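Local coordinates for iron-regulated outer membrane protein (Neisseria meningitidis, PDB 4B7O), which imports iron across the outer membrane as a TonB-dependent transporter, probably in the form of iron-siderophore complexes, at residues A[473-484]-A[525-536]. Sequence-based numbering, arbitrary orientation.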
loop_
_atom_site.group_PDB
_atom_site.type_symbol
_atom_site.label_atom_id
_atom_site.label_comp_id
_atom_site.label_asym_id
_atom_site.label_seq_id
_atom_site.Cartn_x
_atom_site.Cartn_y
_atom_site.Cartn_z
ATOM N N THR A 473 4.223 17.308 17.820
ATOM C CA THR A 473 3.019 16.696 18.302
ATOM C C THR A 473 1.973 17.777 18.539
ATOM O O THR A 473 2.249 18.959 18.333
ATOM C CB THR A 473 3.263 16.009 19.643
ATOM O OG1 THR A 473 4.467 16.544 20.236
ATOM C CG2 THR A 473 3.353 14.473 19.480
ATOM N N HIS A 474 0.777 17.383 18.981
ATOM C CA HIS A 474 -0.330 18.340 19.128
ATOM C C HIS A 474 -0.290 19.137 20.382
ATOM O O HIS A 474 -1.234 19.828 20.673
ATOM C CB HIS A 474 -1.715 17.711 18.980
ATOM C CG HIS A 474 -2.116 16.828 20.118
ATOM N ND1 HIS A 474 -3.280 16.146 20.117
ATOM C CD2 HIS A 474 -1.453 16.469 21.288
ATOM C CE1 HIS A 474 -3.380 15.394 21.228
ATOM N NE2 HIS A 474 -2.261 15.589 21.955
ATOM N N ASP A 475 0.789 19.035 21.143
ATOM C CA ASP A 475 0.980 19.936 22.281
ATOM C C ASP A 475 2.098 20.925 22.003
ATOM O O ASP A 475 2.662 21.493 22.927
ATOM C CB ASP A 475 1.227 19.155 23.582
ATOM C CG ASP A 475 2.383 18.159 23.464
ATOM O OD1 ASP A 475 3.126 18.194 22.436
ATOM O OD2 ASP A 475 2.556 17.356 24.420
ATOM N N GLY A 476 2.418 21.132 20.727
ATOM C CA GLY A 476 3.529 22.011 20.341
ATOM C C GLY A 476 4.928 21.451 20.548
ATOM O O GLY A 476 5.893 22.025 20.055
ATOM N N LYS A 477 5.039 20.326 21.261
ATOM C CA LYS A 477 6.341 19.703 21.598
ATOM C C LYS A 477 7.036 19.068 20.402
ATOM O O LYS A 477 6.472 18.191 19.711
ATOM C CB LYS A 477 6.189 18.667 22.706
ATOM C CG LYS A 477 7.503 17.974 23.037
ATOM C CD LYS A 477 7.216 16.759 23.914
ATOM C CE LYS A 477 8.422 16.283 24.718
ATOM N NZ LYS A 477 7.929 15.103 25.507
ATOM N N THR A 478 8.255 19.536 20.162
ATOM C CA THR A 478 9.075 19.116 19.036
ATOM C C THR A 478 10.095 18.078 19.428
ATOM O O THR A 478 10.319 17.856 20.613
ATOM C CB THR A 478 9.747 20.307 18.416
ATOM O OG1 THR A 478 8.713 21.076 17.814
ATOM C CG2 THR A 478 10.676 19.903 17.350
ATOM N N VAL A 479 10.661 17.397 18.438
ATOM C CA VAL A 479 11.745 16.435 18.657
ATOM C C VAL A 479 12.208 16.024 17.304
ATOM O O VAL A 479 11.367 15.691 16.453
ATOM C CB VAL A 479 11.290 15.147 19.320
ATOM C CG1 VAL A 479 12.427 14.131 19.253
ATOM C CG2 VAL A 479 10.839 15.412 20.753
ATOM N N SER A 480 13.526 16.085 17.121
ATOM C CA SER A 480 14.232 15.693 15.907
ATOM C C SER A 480 15.217 14.520 16.076
ATOM O O SER A 480 15.499 14.039 17.189
ATOM C CB SER A 480 14.995 16.861 15.311
ATOM O OG SER A 480 14.126 17.917 14.944
ATOM N N SER A 481 15.732 14.062 14.941
ATOM C CA SER A 481 16.814 13.077 14.926
ATOM C C SER A 481 17.261 13.047 13.519
ATOM O O SER A 481 16.596 13.625 12.642
ATOM C CB SER A 481 16.338 11.690 15.328
ATOM O OG SER A 481 17.313 11.044 16.134
ATOM N N SER A 482 18.407 12.427 13.299
ATOM C CA SER A 482 18.849 12.163 11.948
ATOM C C SER A 482 19.628 10.880 12.029
ATOM O O SER A 482 20.002 10.457 13.127
ATOM C CB SER A 482 19.681 13.316 11.408
ATOM O OG SER A 482 20.709 13.628 12.312
ATOM N N ASN A 483 19.814 10.227 10.888
ATOM C CA ASN A 483 20.581 8.991 10.831
ATOM C C ASN A 483 21.320 8.979 9.486
ATOM O O ASN A 483 20.869 9.592 8.507
ATOM C CB ASN A 483 19.699 7.737 10.910
ATOM C CG ASN A 483 18.803 7.662 12.129
ATOM O OD1 ASN A 483 17.985 8.542 12.380
ATOM N ND2 ASN A 483 18.903 6.553 12.870
ATOM N N LEU A 484 22.450 8.267 9.434
ATOM C CA LEU A 484 23.134 7.954 8.150
ATOM C C LEU A 484 22.799 6.514 7.767
ATOM O O LEU A 484 22.944 5.601 8.582
ATOM C CB LEU A 484 24.664 8.097 8.312
ATOM C CG LEU A 484 25.332 9.415 7.896
ATOM C CD1 LEU A 484 25.176 9.767 6.421
ATOM C CD2 LEU A 484 24.832 10.578 8.738
ATOM N N ILE A 525 -3.779 13.493 25.889
ATOM C CA ILE A 525 -2.727 14.157 25.157
ATOM C C ILE A 525 -1.839 13.050 24.654
ATOM O O ILE A 525 -1.723 11.996 25.314
ATOM C CB ILE A 525 -1.908 15.141 26.003
ATOM C CG1 ILE A 525 -2.816 16.182 26.647
ATOM C CG2 ILE A 525 -0.924 15.874 25.111
ATOM C CD1 ILE A 525 -3.769 16.859 25.666
ATOM N N ILE A 526 -1.282 13.272 23.461
ATOM C CA ILE A 526 -0.363 12.341 22.817
ATOM C C ILE A 526 0.868 13.110 22.443
ATOM O O ILE A 526 0.903 13.805 21.409
ATOM C CB ILE A 526 -0.908 11.771 21.503
ATOM C CG1 ILE A 526 -2.220 10.991 21.716
ATOM C CG2 ILE A 526 0.196 10.970 20.822
ATOM C CD1 ILE A 526 -2.134 9.759 22.598
ATOM N N SER A 527 1.886 12.963 23.280
ATOM C CA SER A 527 3.155 13.636 23.072
ATOM C C SER A 527 4.241 12.712 22.406
ATOM O O SER A 527 3.966 11.595 21.937
ATOM C CB SER A 527 3.626 14.216 24.417
ATOM O OG SER A 527 4.569 15.267 24.213
ATOM N N ILE A 528 5.474 13.181 22.383
ATOM C CA ILE A 528 6.591 12.349 21.983
ATOM C C ILE A 528 7.696 12.536 23.021
ATOM O O ILE A 528 7.962 13.662 23.428
ATOM C CB ILE A 528 7.078 12.767 20.604
ATOM C CG1 ILE A 528 8.212 11.855 20.115
ATOM C CG2 ILE A 528 7.445 14.236 20.597
ATOM C CD1 ILE A 528 8.525 12.035 18.642
ATOM N N ALA A 529 8.315 11.437 23.453
ATOM C CA ALA A 529 9.365 11.480 24.468
ATOM C C ALA A 529 10.611 12.194 23.977
ATOM O O ALA A 529 10.791 12.392 22.777
ATOM C CB ALA A 529 9.682 10.090 24.941
ATOM N N ASP A 530 11.446 12.636 24.903
ATOM C CA ASP A 530 12.734 13.263 24.535
ATOM C C ASP A 530 13.696 12.301 23.835
ATOM O O ASP A 530 13.809 11.125 24.216
ATOM C CB ASP A 530 13.441 13.826 25.787
ATOM C CG ASP A 530 13.058 15.282 26.080
ATOM O OD1 ASP A 530 12.993 16.115 25.120
ATOM O OD2 ASP A 530 12.831 15.580 27.284
ATOM N N GLY A 531 14.426 12.830 22.853
ATOM C CA GLY A 531 15.394 12.052 22.061
ATOM C C GLY A 531 14.908 10.746 21.422
ATOM O O GLY A 531 15.737 9.919 21.057
ATOM N N THR A 532 13.592 10.532 21.287
ATOM C CA THR A 532 13.123 9.319 20.629
ATOM C C THR A 532 13.507 9.354 19.145
ATOM O O THR A 532 13.295 10.350 18.469
ATOM C CB THR A 532 11.615 8.985 20.797
ATOM O OG1 THR A 532 10.883 9.358 19.623
ATOM C CG2 THR A 532 11.020 9.592 22.006
ATOM N N LYS A 533 14.084 8.254 18.671
ATOM C CA LYS A 533 14.719 8.169 17.350
ATOM C C LYS A 533 13.790 7.497 16.325
ATOM O O LYS A 533 12.772 6.864 16.699
ATOM C CB LYS A 533 15.996 7.299 17.433
ATOM C CG LYS A 533 16.829 7.381 18.728
ATOM C CD LYS A 533 18.133 8.133 18.489
ATOM C CE LYS A 533 18.386 9.165 19.588
ATOM N NZ LYS A 533 18.265 8.613 20.984
ATOM N N ALA A 534 14.195 7.602 15.062
ATOM C CA ALA A 534 13.662 6.786 13.936
ATOM C C ALA A 534 13.947 5.297 14.058
ATOM O O ALA A 534 14.984 4.900 14.558
ATOM C CB ALA A 534 14.177 7.281 12.598
ATOM N N GLU A 535 12.990 4.487 13.613
ATOM C CA GLU A 535 13.119 3.044 13.486
ATOM C C GLU A 535 14.178 2.776 12.463
ATOM O O GLU A 535 14.134 3.343 11.356
ATOM C CB GLU A 535 11.823 2.471 12.952
ATOM C CG GLU A 535 10.816 2.165 14.028
ATOM C CD GLU A 535 9.452 1.776 13.461
ATOM O OE1 GLU A 535 9.238 1.977 12.224
ATOM O OE2 GLU A 535 8.616 1.237 14.240
ATOM N N ARG A 536 15.089 1.876 12.783
ATOM C CA ARG A 536 16.242 1.629 11.864
ATOM C C ARG A 536 16.316 0.182 11.390
ATOM O O ARG A 536 16.412 -0.755 12.186
ATOM C CB ARG A 536 17.568 2.113 12.473
ATOM C CG ARG A 536 18.656 2.275 11.430
ATOM C CD ARG A 536 19.610 3.366 11.800
ATOM N NE ARG A 536 20.690 3.524 10.821
ATOM C CZ ARG A 536 21.846 2.865 10.899
ATOM N NH1 ARG A 536 22.042 1.983 11.898
ATOM N NH2 ARG A 536 22.790 3.089 9.976
#
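The imidazole of His474 takes the backbone N-H of Ile526 on NE2 at 2.9 Å, almost straight at 169° although the donor is tilted out of the ring plane; a chi1 of 71°, with CG between the backbone N and the carbonyl carbon, swings the ring over to it. Its ND1 bonds to the carbonyl of Thr519, so both ring nitrogens are engaged. Next along, Asp475 divides its carboxylate: OD2 receives the Ser527 hydroxyl through its syn lone pair (Asp475 OD2 to Ser527 OG 2.9 Å), while OD1, met from above the carboxylate plane, accepts the N-H of Lys477 in an Asx turn. Lys477, just after the turn 473-476, reaches across with an extended chain, its CD beside Ser527 OG, and gives NZ to the carbonyl O of Ile528.

Apolar contact follows: Val479 CG2 rests on Ile528 CG2 at 3.6 Å. Thr473 instead packs a methyl against the polar Ile526-Ser527 peptide, CG2 lying 3.2 Å from Ile526 O.

Farther down the strand, Asn483 and Arg536 run antiparallel alongside one another, the amide turned 24° from the guanidinium plane and Asn483 ND2 3.4 Å from Arg536 CD. Arg536 NH2 then bonds to Leu484 O at 2.9 Å, and its NE to Asn485.

Strand 498-509 separates strands 478-493 and 535-547 in the barrel order, whereas 525-528 pairs with 578-600. All four cross-segment hydrogen bonds involve a side chain: those of 474-477 grip strand 525-528 by Ile526 N, Ser527 OG and Ile528 O, with no backbone-to-backbone bond between the segments, while Arg536 ties the far end.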